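Local coordinates for alpha-ketoglutarate-dependent 2,4-dichlorophenoxyacetate dioxygenase (Bradyrhizobium diazoefficiens, PDB 5BKE), which probably acts as a metal- and 2-oxoglutarate-dependent dioxygenase that oxidises aryloxyalkanoate herbicides such as 2,4-dichlorophenoxyacetate, at residues C[40-45]-C[253-258]; C[126-131]-C[257-262]; C[141-146]-C[263-268]. One frame throughout, in Å; residues are numbered along the deposited sequence.

Contact 1: C[40-45]-C[253-258]; sequences YAVLVF and DLVMWD. With OGA (N-oxalylglycine), chain O.
Strands 42-45 and 254-258 run antiparallel, their axes 4.7 Å apart at closest approach and their directions 170° from each other. They are adjacent strands in the larger sheet of the double-stranded beta-helix (cupin) fold of TauD/TfdA dioxygenases. Leu43 with Met256 and Phe45 with Leu254 form the hydrogen-bonded pairs; Val42 with Trp257 and Val44 with Val255 are the non-hydrogen-bonded ones. Ala41, just before strand 42-45, accepts from Asp258 N through its O at 2.7 Å.

Side chains alternate between the two faces. On one, Val42 CG1 meets Val255 CG1 at 3.8 Å, each methyl lying anti to its backbone N, while Val42 CG2 rests on the CB of Trp257. The indole reaches N-oxalylglycine, whose O1 lies at the ring edge near its plane, 3.5 Å from Trp257 CZ2.

The other face holds Leu43, Phe45, Leu254 and Met256, with Leu43 and Met256 also touching helix 27-40. Phe45 and Leu254 lie side by side, and Leu43 CB packs on Met256 CG. With CG between its backbone N and carbonyl carbon (chi1 64°) and SD anti beyond it, Met256 brings its sulfur to Phe45 in a Met-aromatic contact: SD stands 68° off the ring normal, 3.9 Å from Phe45 CE1.

Contact 2: C[126-131]-C[257-262]; sequences KFSLLS and WDNRQT. With OGA (N-oxalylglycine), chain O.
Lys126 O receives two N-H groups from one residue, the backbone N of Asn259 at 2.9 Å and its side-chain ND2 at 3.2 Å. The backbone donor lies nearly in line with the carbonyl, whereas ND2 comes from 58° above the carbonyl plane. The same ND2 gives a straighter bond, 167° at the hydrogen, to Ser128 OG at 2.8 Å, with OG in the amide plane. The carboxamide is thus held by both residues, and its OD1 accepts from the backbone N of Asp117, a manganese ligand. Ser128 OG is also bonded to the Asp117 carboxylate, so Ser128 and Asn259 form a second shell around the metal site.

Antiparallel pairing of strands 127-132 and 254-258 in the main sheet of the cupin fold sets this register, with Ser128 and Trp257 as a hydrogen-bonded pair. Ser128 CB sits over one face of the indole, 3.4 Å from Trp257 CE2, and Leu130 CB approaches Trp257 CZ3 at 3.6 Å. An alanine in place of Trp257 would probably leave Ser128 CB and Leu130 CB without their aromatic partner and open a gap beside N-oxalylglycine.

At the end of strand 254-258, Asp258 OD1 accepts from Arg260 N in an Asx turn and from Arg260 NE at 3.0 Å, using its syn lone pair for the latter. This salt bridge holds the guanidinium flat beneath Lys126 CG, which stands over its centre. The Phe127 ring turns an edge to the carboxylate, their planes 80° apart. Lys126 NZ pairs with Glu34, which probably eases the repulsion between the two neighbouring cations; Asp258, which also accepts from Gln261 NE2 and His202 NE2 at OD2, is likely to remain ionised.

Contact 3: C[141-146]-C[263-268]; sequences NTEFAD and MHRVRR. With MN (manganese (II) ion), chain N; OGA (N-oxalylglycine), chain O.
The metal and co-substrate site is built partly on this pair of antiparallel strands, 142-146 and 262-266, in the smaller sheet of the double-stranded beta-helix fold. Thr142, Phe144, His264 and Val266 share one face; Thr142, His264 and Val266 line the pocket, and Phe144 packs against His264. His264 NE2 binds the manganese ion at 2.2 Å, and His115 and Asp117 complete the protein's facial triad. N-oxalylglycine chelates the same ion through O1 and O2', the latter bond 2.2 Å long.

At the far end of the ligand, Thr142 OG1 donates to its carboxylate O4 at 2.6 Å. That hydroxyl lies anti to the carbonyl carbon (chi1 -53°), while CG2 turns toward Arg265 O. Val266 CB comes within 3.6 Å of the ligand's O4, adding an apolar wall. Arg275 and Arg279 also bond to the ligand. Phe144 CD2 touches His264 CB, the root of the metal-binding side chain, at 3.7 Å.

The other face carries a salt-bridge network. Arg265, extended from CG to NE, brings NE and NH2 to Glu143 OE1 from the same face of the carboxylate, with OE1 in the guanidinium plane. Arg267 folds back through bends at chi2 and chi3, which lays its guanidinium against that of Arg265. The two cations share one glutamate but also meet acids of the second subunit, Glu236 for Arg265 and Asp233 for Arg267, so the network reaches across the interface. The remaining carboxylate oxygen, Glu143 OE2, accepts from Arg267 NH2 at 3.0 Å, with the carboxylate and guanidinium planes 75° apart.

Contacts 1 and 2 lie on opposite edges of strand 254-258 and share Trp257 and Asp258; their centres are 7 Å apart, and Val255 O lies 2.7 Å from Leu130 N, a probable hydrogen bond that continues the pairing. Contact 3 belongs to the other sheet, its centre about 12 Å from each of theirs. Trp257 bridges the two sheets: its CE3 is 3.3 Å from Phe144 CE2, and its NE1 is 3.0 Å from His264 CE1. Val255 CG1 adds to this interface, 3.5 Å from Phe144 CZ. All three contacts touch N-oxalylglycine, so main-sheet residues and the metal-binding strand together line part of the pocket of the co-substrate analogue.

Contact 1: C[40-45]-C[253-258]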
loop_
_atom_site.group_PDB
_atom_site.type_symbol
_atom_site.label_atom_id
_atom_site.label_comp_id
_atom_site.label_asym_id
_atom_site.label_seq_id
_atom_site.Cartn_x
_atom_site.Cartn_y
_atom_site.Cartn_z
ATOM N N TYR C 40 0.559 -30.132 6.372
ATOM C CA TYR C 40 0.231 -30.693 5.054
ATOM C C TYR C 40 -1.110 -31.431 4.969
ATOM O O TYR C 40 -1.662 -31.589 3.876
ATOM C CB TYR C 40 1.374 -31.582 4.560
ATOM C CG TYR C 40 2.685 -30.834 4.386
ATOM C CD1 TYR C 40 2.929 -30.077 3.222
ATOM C CD2 TYR C 40 3.674 -30.869 5.377
ATOM C CE1 TYR C 40 4.125 -29.383 3.047
ATOM C CE2 TYR C 40 4.877 -30.183 5.213
ATOM C CZ TYR C 40 5.094 -29.438 4.046
ATOM O OH TYR C 40 6.274 -28.759 3.864
ATOM N N ALA C 41 -1.632 -31.874 6.116
ATOM C CA ALA C 41 -2.916 -32.612 6.213
ATOM C C ALA C 41 -2.909 -34.053 5.675
ATOM O O ALA C 41 -3.676 -34.910 6.164
ATOM C CB ALA C 41 -4.092 -31.808 5.641
ATOM N N VAL C 42 -2.063 -34.311 4.681
ATOM C CA VAL C 42 -1.905 -35.630 4.064
ATOM C C VAL C 42 -0.407 -35.871 3.847
ATOM O O VAL C 42 0.318 -34.990 3.356
ATOM C CB VAL C 42 -2.667 -35.771 2.710
ATOM C CG1 VAL C 42 -2.531 -37.174 2.134
ATOM C CG2 VAL C 42 -4.141 -35.440 2.837
ATOM N N LEU C 43 0.048 -37.063 4.222
ATOM C CA LEU C 43 1.435 -37.450 4.049
ATOM C C LEU C 43 1.534 -38.751 3.268
ATOM O O LEU C 43 0.748 -39.673 3.485
ATOM C CB LEU C 43 2.160 -37.546 5.399
ATOM C CG LEU C 43 2.371 -36.271 6.229
ATOM C CD1 LEU C 43 3.160 -36.611 7.490
ATOM C CD2 LEU C 43 3.046 -35.137 5.441
ATOM N N VAL C 44 2.503 -38.802 2.352
ATOM C CA VAL C 44 2.709 -39.927 1.438
ATOM C C VAL C 44 4.088 -40.510 1.728
ATOM O O VAL C 44 5.086 -39.795 1.702
ATOM C CB VAL C 44 2.610 -39.472 -0.046
ATOM C CG1 VAL C 44 2.935 -40.613 -1.015
ATOM C CG2 VAL C 44 1.231 -38.894 -0.346
ATOM N N PHE C 45 4.132 -41.800 2.047
ATOM C CA PHE C 45 5.389 -42.508 2.269
ATOM C C PHE C 45 5.431 -43.585 1.201
ATOM O O PHE C 45 4.461 -44.325 1.038
ATOM C CB PHE C 45 5.430 -43.189 3.649
ATOM C CG PHE C 45 5.427 -42.243 4.831
ATOM C CD1 PHE C 45 4.246 -41.614 5.256
ATOM C CD2 PHE C 45 6.596 -42.036 5.571
ATOM C CE1 PHE C 45 4.247 -40.767 6.359
ATOM C CE2 PHE C 45 6.599 -41.187 6.678
ATOM C CZ PHE C 45 5.422 -40.548 7.068
ATOM N N ASP C 253 2.945 -48.405 -0.633
ATOM C CA ASP C 253 2.711 -47.018 -0.219
ATOM C C ASP C 253 2.035 -47.019 1.160
ATOM O O ASP C 253 1.277 -47.946 1.487
ATOM C CB ASP C 253 1.766 -46.301 -1.174
ATOM C CG ASP C 253 2.445 -45.772 -2.425
ATOM O OD1 ASP C 253 3.692 -45.818 -2.545
ATOM O OD2 ASP C 253 1.686 -45.295 -3.304
ATOM N N LEU C 254 2.329 -45.995 1.958
ATOM C CA LEU C 254 1.483 -45.636 3.095
ATOM C C LEU C 254 1.084 -44.178 2.942
ATOM O O LEU C 254 1.944 -43.299 2.882
ATOM C CB LEU C 254 2.161 -45.890 4.454
ATOM C CG LEU C 254 1.252 -45.643 5.683
ATOM C CD1 LEU C 254 1.382 -46.739 6.727
ATOM C CD2 LEU C 254 1.429 -44.264 6.324
ATOM N N VAL C 255 -0.221 -43.945 2.872
ATOM C CA VAL C 255 -0.783 -42.601 2.861
ATOM C C VAL C 255 -1.566 -42.399 4.156
ATOM O O VAL C 255 -2.401 -43.234 4.532
ATOM C CB VAL C 255 -1.654 -42.333 1.606
ATOM C CG1 VAL C 255 -2.204 -40.918 1.608
ATOM C CG2 VAL C 255 -0.834 -42.547 0.334
ATOM N N MET C 256 -1.263 -41.304 4.846
ATOM C CA MET C 256 -1.951 -40.948 6.086
ATOM C C MET C 256 -2.538 -39.552 6.005
ATOM O O MET C 256 -1.926 -38.638 5.433
ATOM C CB MET C 256 -1.050 -41.122 7.312
ATOM C CG MET C 256 0.171 -40.226 7.394
ATOM S SD MET C 256 1.223 -40.561 8.830
ATOM C CE MET C 256 0.097 -40.330 10.216
ATOM N N TRP C 257 -3.739 -39.394 6.547
ATOM C CA TRP C 257 -4.452 -38.133 6.434
ATOM C C TRP C 257 -5.067 -37.679 7.752
ATOM O O TRP C 257 -5.402 -38.514 8.615
ATOM C CB TRP C 257 -5.493 -38.179 5.305
ATOM C CG TRP C 257 -6.565 -39.232 5.455
ATOM C CD1 TRP C 257 -7.773 -39.089 6.093
ATOM C CD2 TRP C 257 -6.544 -40.571 4.932
ATOM N NE1 TRP C 257 -8.488 -40.255 6.015
ATOM C CE2 TRP C 257 -7.768 -41.182 5.307
ATOM C CE3 TRP C 257 -5.606 -41.320 4.199
ATOM C CZ2 TRP C 257 -8.084 -42.506 4.970
ATOM C CZ3 TRP C 257 -5.920 -42.638 3.855
ATOM C CH2 TRP C 257 -7.148 -43.218 4.248
ATOM N N ASP C 258 -5.189 -36.360 7.900
ATOM C CA ASP C 258 -5.883 -35.775 9.026
ATOM C C ASP C 258 -7.346 -35.599 8.662
ATOM O O ASP C 258 -7.701 -34.789 7.790
ATOM C CB ASP C 258 -5.244 -34.450 9.458
ATOM C CG ASP C 258 -5.837 -33.904 10.753
ATOM O OD1 ASP C 258 -6.747 -34.539 11.346
ATOM O OD2 ASP C 258 -5.375 -32.829 11.197
HETATM C C1 OGA O . -10.418 -45.441 4.195
HETATM C C2 OGA O . -10.822 -45.175 2.831
HETATM C C4 OGA O . -10.354 -45.586 0.452
HETATM C C5 OGA O . -9.477 -46.561 -0.284
HETATM O O1 OGA O . -10.877 -44.688 5.088
HETATM O O2 OGA O . -9.607 -46.369 4.409
HETATM O "O2'" OGA O . -11.854 -44.536 2.647
HETATM O O3 OGA O . -9.611 -47.774 -0.001
HETATM N N1 OGA O . -10.023 -45.612 1.869
HETATM O O4 OGA O . -8.657 -46.121 -1.122
#

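Contact 2: C[126-131]-C[257-262]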
loop_
_atom_site.group_PDB
_atom_site.type_symbol
_atom_site.label_atom_id
_atom_site.label_comp_id
_atom_site.label_asym_id
_atom_site.label_seq_id
_atom_site.Cartn_x
_atom_site.Cartn_y
_atom_site.Cartn_z
ATOM N N LYS C 126 -9.011 -38.808 14.456
ATOM C CA LYS C 126 -7.914 -37.899 14.201
ATOM C C LYS C 126 -7.221 -38.315 12.885
ATOM O O LYS C 126 -7.588 -37.814 11.815
ATOM C CB LYS C 126 -6.960 -37.907 15.401
ATOM C CG LYS C 126 -5.951 -36.776 15.438
ATOM C CD LYS C 126 -5.113 -36.859 16.704
ATOM C CE LYS C 126 -3.723 -36.270 16.492
ATOM N NZ LYS C 126 -2.869 -36.362 17.709
ATOM N N PHE C 127 -6.266 -39.248 12.951
ATOM C CA PHE C 127 -5.535 -39.693 11.751
ATOM C C PHE C 127 -6.006 -41.050 11.270
ATOM O O PHE C 127 -6.344 -41.927 12.083
ATOM C CB PHE C 127 -4.016 -39.772 11.991
ATOM C CG PHE C 127 -3.364 -38.462 12.379
ATOM C CD1 PHE C 127 -3.964 -37.226 12.107
ATOM C CD2 PHE C 127 -2.112 -38.471 12.987
ATOM C CE1 PHE C 127 -3.341 -36.038 12.463
ATOM C CE2 PHE C 127 -1.477 -37.278 13.340
ATOM C CZ PHE C 127 -2.099 -36.062 13.085
ATOM N N SER C 128 -6.017 -41.215 9.955
ATOM C CA SER C 128 -6.151 -42.515 9.311
ATOM C C SER C 128 -4.894 -42.843 8.511
ATOM O O SER C 128 -4.341 -41.974 7.820
ATOM C CB SER C 128 -7.346 -42.528 8.376
ATOM O OG SER C 128 -8.558 -42.282 9.064
ATOM N N LEU C 129 -4.455 -44.097 8.591
ATOM C CA LEU C 129 -3.195 -44.527 7.963
ATOM C C LEU C 129 -3.428 -45.734 7.057
ATOM O O LEU C 129 -3.713 -46.828 7.548
ATOM C CB LEU C 129 -2.149 -44.860 9.031
ATOM C CG LEU C 129 -1.690 -43.763 9.992
ATOM C CD1 LEU C 129 -2.651 -43.500 11.148
ATOM C CD2 LEU C 129 -0.324 -44.144 10.524
ATOM N N LEU C 130 -3.282 -45.537 5.744
ATOM C CA LEU C 130 -3.616 -46.566 4.757
ATOM C C LEU C 130 -2.404 -47.179 4.051
ATOM O O LEU C 130 -1.605 -46.476 3.413
ATOM C CB LEU C 130 -4.618 -46.017 3.737
ATOM C CG LEU C 130 -5.366 -47.013 2.847
ATOM C CD1 LEU C 130 -6.257 -47.915 3.684
ATOM C CD2 LEU C 130 -6.196 -46.276 1.809
ATOM N N SER C 131 -2.296 -48.502 4.169
ATOM C CA SER C 131 -1.197 -49.275 3.600
ATOM C C SER C 131 -1.686 -50.126 2.427
ATOM O O SER C 131 -2.723 -50.789 2.521
ATOM C CB SER C 131 -0.567 -50.132 4.691
ATOM O OG SER C 131 0.361 -51.061 4.182
ATOM N N TRP C 257 -3.739 -39.394 6.547
ATOM C CA TRP C 257 -4.452 -38.133 6.434
ATOM C C TRP C 257 -5.067 -37.679 7.752
ATOM O O TRP C 257 -5.402 -38.514 8.615
ATOM C CB TRP C 257 -5.493 -38.179 5.305
ATOM C CG TRP C 257 -6.565 -39.232 5.455
ATOM C CD1 TRP C 257 -7.773 -39.089 6.093
ATOM C CD2 TRP C 257 -6.544 -40.571 4.932
ATOM N NE1 TRP C 257 -8.488 -40.255 6.015
ATOM C CE2 TRP C 257 -7.768 -41.182 5.307
ATOM C CE3 TRP C 257 -5.606 -41.320 4.199
ATOM C CZ2 TRP C 257 -8.084 -42.506 4.970
ATOM C CZ3 TRP C 257 -5.920 -42.638 3.855
ATOM C CH2 TRP C 257 -7.148 -43.218 4.248
ATOM N N ASP C 258 -5.189 -36.360 7.900
ATOM C CA ASP C 258 -5.883 -35.775 9.026
ATOM C C ASP C 258 -7.346 -35.599 8.662
ATOM O O ASP C 258 -7.701 -34.789 7.790
ATOM C CB ASP C 258 -5.244 -34.450 9.458
ATOM C CG ASP C 258 -5.837 -33.904 10.753
ATOM O OD1 ASP C 258 -6.747 -34.539 11.346
ATOM O OD2 ASP C 258 -5.375 -32.829 11.197
ATOM N N ASN C 259 -8.201 -36.372 9.339
ATOM C CA ASN C 259 -9.659 -36.328 9.096
ATOM C C ASN C 259 -10.274 -34.989 9.504
ATOM O O ASN C 259 -11.324 -34.603 8.989
ATOM C CB ASN C 259 -10.362 -37.496 9.811
ATOM C CG ASN C 259 -10.092 -38.835 9.130
ATOM O OD1 ASN C 259 -10.561 -39.096 8.007
ATOM N ND2 ASN C 259 -9.311 -39.679 9.795
ATOM N N ARG C 260 -9.589 -34.284 10.408
ATOM C CA ARG C 260 -10.035 -32.988 10.927
ATOM C C ARG C 260 -9.874 -31.825 9.910
ATOM O O ARG C 260 -10.461 -30.748 10.111
ATOM C CB ARG C 260 -9.317 -32.659 12.251
ATOM C CG ARG C 260 -9.323 -33.800 13.276
ATOM C CD ARG C 260 -8.430 -33.521 14.475
ATOM N NE ARG C 260 -7.026 -33.389 14.092
ATOM C CZ ARG C 260 -6.024 -33.110 14.921
ATOM N NH1 ARG C 260 -6.239 -32.941 16.224
ATOM N NH2 ARG C 260 -4.787 -33.012 14.441
ATOM N N GLN C 261 -9.136 -32.079 8.818
ATOM C CA GLN C 261 -8.788 -31.067 7.807
ATOM C C GLN C 261 -9.117 -31.457 6.366
ATOM O O GLN C 261 -8.852 -30.664 5.449
ATOM C CB GLN C 261 -7.288 -30.737 7.875
ATOM C CG GLN C 261 -6.814 -30.227 9.219
ATOM C CD GLN C 261 -5.362 -29.839 9.203
ATOM O OE1 GLN C 261 -5.037 -28.686 8.931
ATOM N NE2 GLN C 261 -4.471 -30.796 9.494
ATOM N N THR C 262 -9.662 -32.663 6.163
ATOM C CA THR C 262 -9.795 -33.242 4.823
ATOM C C THR C 262 -11.084 -34.022 4.585
ATOM O O THR C 262 -11.781 -34.410 5.524
ATOM C CB THR C 262 -8.656 -34.241 4.498
ATOM O OG1 THR C 262 -8.707 -35.346 5.416
ATOM C CG2 THR C 262 -7.269 -33.589 4.520
HETATM C C1 OGA O . -10.418 -45.441 4.195
HETATM C C2 OGA O . -10.822 -45.175 2.831
HETATM C C4 OGA O . -10.354 -45.586 0.452
HETATM C C5 OGA O . -9.477 -46.561 -0.284
HETATM O O1 OGA O . -10.877 -44.688 5.088
HETATM O O2 OGA O . -9.607 -46.369 4.409
HETATM O "O2'" OGA O . -11.854 -44.536 2.647
HETATM O O3 OGA O . -9.611 -47.774 -0.001
HETATM N N1 OGA O . -10.023 -45.612 1.869
HETATM O O4 OGA O . -8.657 -46.121 -1.122
#

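Contact 3: C[141-146]-C[263-268]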
loop_
_atom_site.group_PDB
_atom_site.type_symbol
_atom_site.label_atom_id
_atom_site.label_comp_id
_atom_site.label_asym_id
_atom_site.label_seq_id
_atom_site.Cartn_x
_atom_site.Cartn_y
_atom_site.Cartn_z
ATOM N N ASN C 141 -7.876 -45.141 -7.570
ATOM C CA ASN C 141 -7.110 -43.997 -7.057
ATOM C C ASN C 141 -7.799 -43.484 -5.789
ATOM O O ASN C 141 -9.030 -43.542 -5.679
ATOM C CB ASN C 141 -7.059 -42.845 -8.074
ATOM C CG ASN C 141 -6.168 -43.125 -9.280
ATOM O OD1 ASN C 141 -5.383 -44.077 -9.322
ATOM N ND2 ASN C 141 -6.285 -42.264 -10.274
ATOM N N THR C 142 -7.009 -42.990 -4.840
ATOM C CA THR C 142 -7.573 -42.320 -3.672
ATOM C C THR C 142 -7.360 -40.812 -3.789
ATOM O O THR C 142 -6.243 -40.347 -4.001
ATOM C CB THR C 142 -7.027 -42.895 -2.349
ATOM O OG1 THR C 142 -7.217 -44.317 -2.353
ATOM C CG2 THR C 142 -7.771 -42.292 -1.135
ATOM N N GLU C 143 -8.453 -40.062 -3.676
ATOM C CA GLU C 143 -8.416 -38.611 -3.844
ATOM C C GLU C 143 -8.631 -37.940 -2.494
ATOM O O GLU C 143 -9.394 -38.445 -1.662
ATOM C CB GLU C 143 -9.457 -38.145 -4.872
ATOM C CG GLU C 143 -9.255 -38.765 -6.252
ATOM C CD GLU C 143 -10.168 -38.227 -7.340
ATOM O OE1 GLU C 143 -11.162 -37.512 -7.052
ATOM O OE2 GLU C 143 -9.899 -38.557 -8.512
ATOM N N PHE C 144 -7.934 -36.818 -2.300
ATOM C CA PHE C 144 -7.960 -36.024 -1.080
ATOM C C PHE C 144 -8.317 -34.570 -1.399
ATOM O O PHE C 144 -7.867 -34.012 -2.414
ATOM C CB PHE C 144 -6.603 -36.100 -0.377
ATOM C CG PHE C 144 -6.217 -37.498 0.041
ATOM C CD1 PHE C 144 -5.543 -38.360 -0.846
ATOM C CD2 PHE C 144 -6.542 -37.968 1.316
ATOM C CE1 PHE C 144 -5.205 -39.660 -0.460
ATOM C CE2 PHE C 144 -6.204 -39.260 1.705
ATOM C CZ PHE C 144 -5.541 -40.112 0.821
ATOM N N ALA C 145 -9.124 -33.964 -0.532
ATOM C CA ALA C 145 -9.519 -32.574 -0.687
ATOM C C ALA C 145 -9.191 -31.781 0.579
ATOM O O ALA C 145 -9.422 -32.258 1.700
ATOM C CB ALA C 145 -10.992 -32.480 -1.028
ATOM N N ASP C 146 -8.630 -30.588 0.381
ATOM C CA ASP C 146 -8.182 -29.724 1.465
ATOM C C ASP C 146 -9.335 -28.836 1.900
ATOM O O ASP C 146 -9.672 -27.866 1.213
ATOM C CB ASP C 146 -6.971 -28.884 1.024
ATOM C CG ASP C 146 -6.389 -28.023 2.148
ATOM O OD1 ASP C 146 -7.110 -27.676 3.118
ATOM O OD2 ASP C 146 -5.189 -27.675 2.049
ATOM N N MET C 263 -11.388 -34.226 3.302
ATOM C CA MET C 263 -12.207 -35.335 2.839
ATOM C C MET C 263 -11.363 -36.212 1.933
ATOM O O MET C 263 -10.310 -35.788 1.435
ATOM C CB MET C 263 -13.427 -34.854 2.063
ATOM C CG MET C 263 -14.558 -34.344 2.931
ATOM S SD MET C 263 -16.123 -34.332 2.066
ATOM C CE MET C 263 -15.770 -33.222 0.690
ATOM N N HIS C 264 -11.835 -37.437 1.720
ATOM C CA HIS C 264 -11.199 -38.365 0.797
ATOM C C HIS C 264 -12.233 -39.308 0.181
ATOM O O HIS C 264 -13.384 -39.391 0.657
ATOM C CB HIS C 264 -10.049 -39.119 1.475
ATOM C CG HIS C 264 -10.491 -40.001 2.589
ATOM N ND1 HIS C 264 -10.758 -39.520 3.850
ATOM C CD2 HIS C 264 -10.744 -41.330 2.627
ATOM C CE1 HIS C 264 -11.163 -40.515 4.615
ATOM N NE2 HIS C 264 -11.148 -41.624 3.901
ATOM N N ARG C 265 -11.831 -39.976 -0.900
ATOM C CA ARG C 265 -12.665 -40.966 -1.599
ATOM C C ARG C 265 -11.801 -41.892 -2.457
ATOM O O ARG C 265 -10.678 -41.546 -2.838
ATOM C CB ARG C 265 -13.760 -40.297 -2.448
ATOM C CG ARG C 265 -13.252 -39.528 -3.668
ATOM C CD ARG C 265 -14.359 -39.253 -4.669
ATOM N NE ARG C 265 -13.871 -38.468 -5.814
ATOM C CZ ARG C 265 -14.639 -37.989 -6.791
ATOM N NH1 ARG C 265 -15.957 -38.175 -6.778
ATOM N NH2 ARG C 265 -14.086 -37.303 -7.786
ATOM N N VAL C 266 -12.331 -43.075 -2.748
ATOM C CA VAL C 266 -11.694 -43.993 -3.688
ATOM C C VAL C 266 -12.496 -43.945 -4.996
ATOM O O VAL C 266 -13.735 -43.870 -4.972
ATOM C CB VAL C 266 -11.527 -45.425 -3.093
ATOM C CG1 VAL C 266 -12.858 -46.004 -2.610
ATOM C CG2 VAL C 266 -10.838 -46.377 -4.066
ATOM N N ARG C 267 -11.789 -43.932 -6.124
ATOM C CA ARG C 267 -12.443 -43.965 -7.446
ATOM C C ARG C 267 -12.811 -45.402 -7.837
ATOM O O ARG C 267 -12.218 -46.360 -7.326
ATOM C CB ARG C 267 -11.568 -43.299 -8.529
ATOM C CG ARG C 267 -11.185 -41.835 -8.274
ATOM C CD ARG C 267 -12.373 -40.954 -7.875
ATOM N NE ARG C 267 -13.411 -40.839 -8.909
ATOM C CZ ARG C 267 -13.371 -40.002 -9.952
ATOM N NH1 ARG C 267 -14.377 -39.981 -10.822
ATOM N NH2 ARG C 267 -12.337 -39.182 -10.135
ATOM N N ARG C 268 -13.795 -45.538 -8.732
ATOM C CA ARG C 268 -14.252 -46.844 -9.231
ATOM C C ARG C 268 -13.093 -47.760 -9.615
ATOM O O ARG C 268 -12.116 -47.324 -10.224
ATOM C CB ARG C 268 -15.223 -46.673 -10.404
ATOM C CG ARG C 268 -16.691 -46.582 -9.989
ATOM C CD ARG C 268 -17.639 -46.213 -11.137
ATOM N NE ARG C 268 -17.279 -46.808 -12.435
ATOM C CZ ARG C 268 -17.563 -48.054 -12.825
ATOM N NH1 ARG C 268 -18.227 -48.894 -12.031
ATOM N NH2 ARG C 268 -17.174 -48.466 -14.025
HETATM MN MN MN N . -12.302 -43.429 4.513
HETATM C C1 OGA O . -10.418 -45.441 4.195
HETATM C C2 OGA O . -10.822 -45.175 2.831
HETATM C C4 OGA O . -10.354 -45.586 0.452
HETATM C C5 OGA O . -9.477 -46.561 -0.284
HETATM O O1 OGA O . -10.877 -44.688 5.088
HETATM O O2 OGA O . -9.607 -46.369 4.409
HETATM O "O2'" OGA O . -11.854 -44.536 2.647
HETATM O O3 OGA O . -9.611 -47.774 -0.001
HETATM N N1 OGA O . -10.023 -45.612 1.869
HETATM O O4 OGA O . -8.657 -46.121 -1.122
#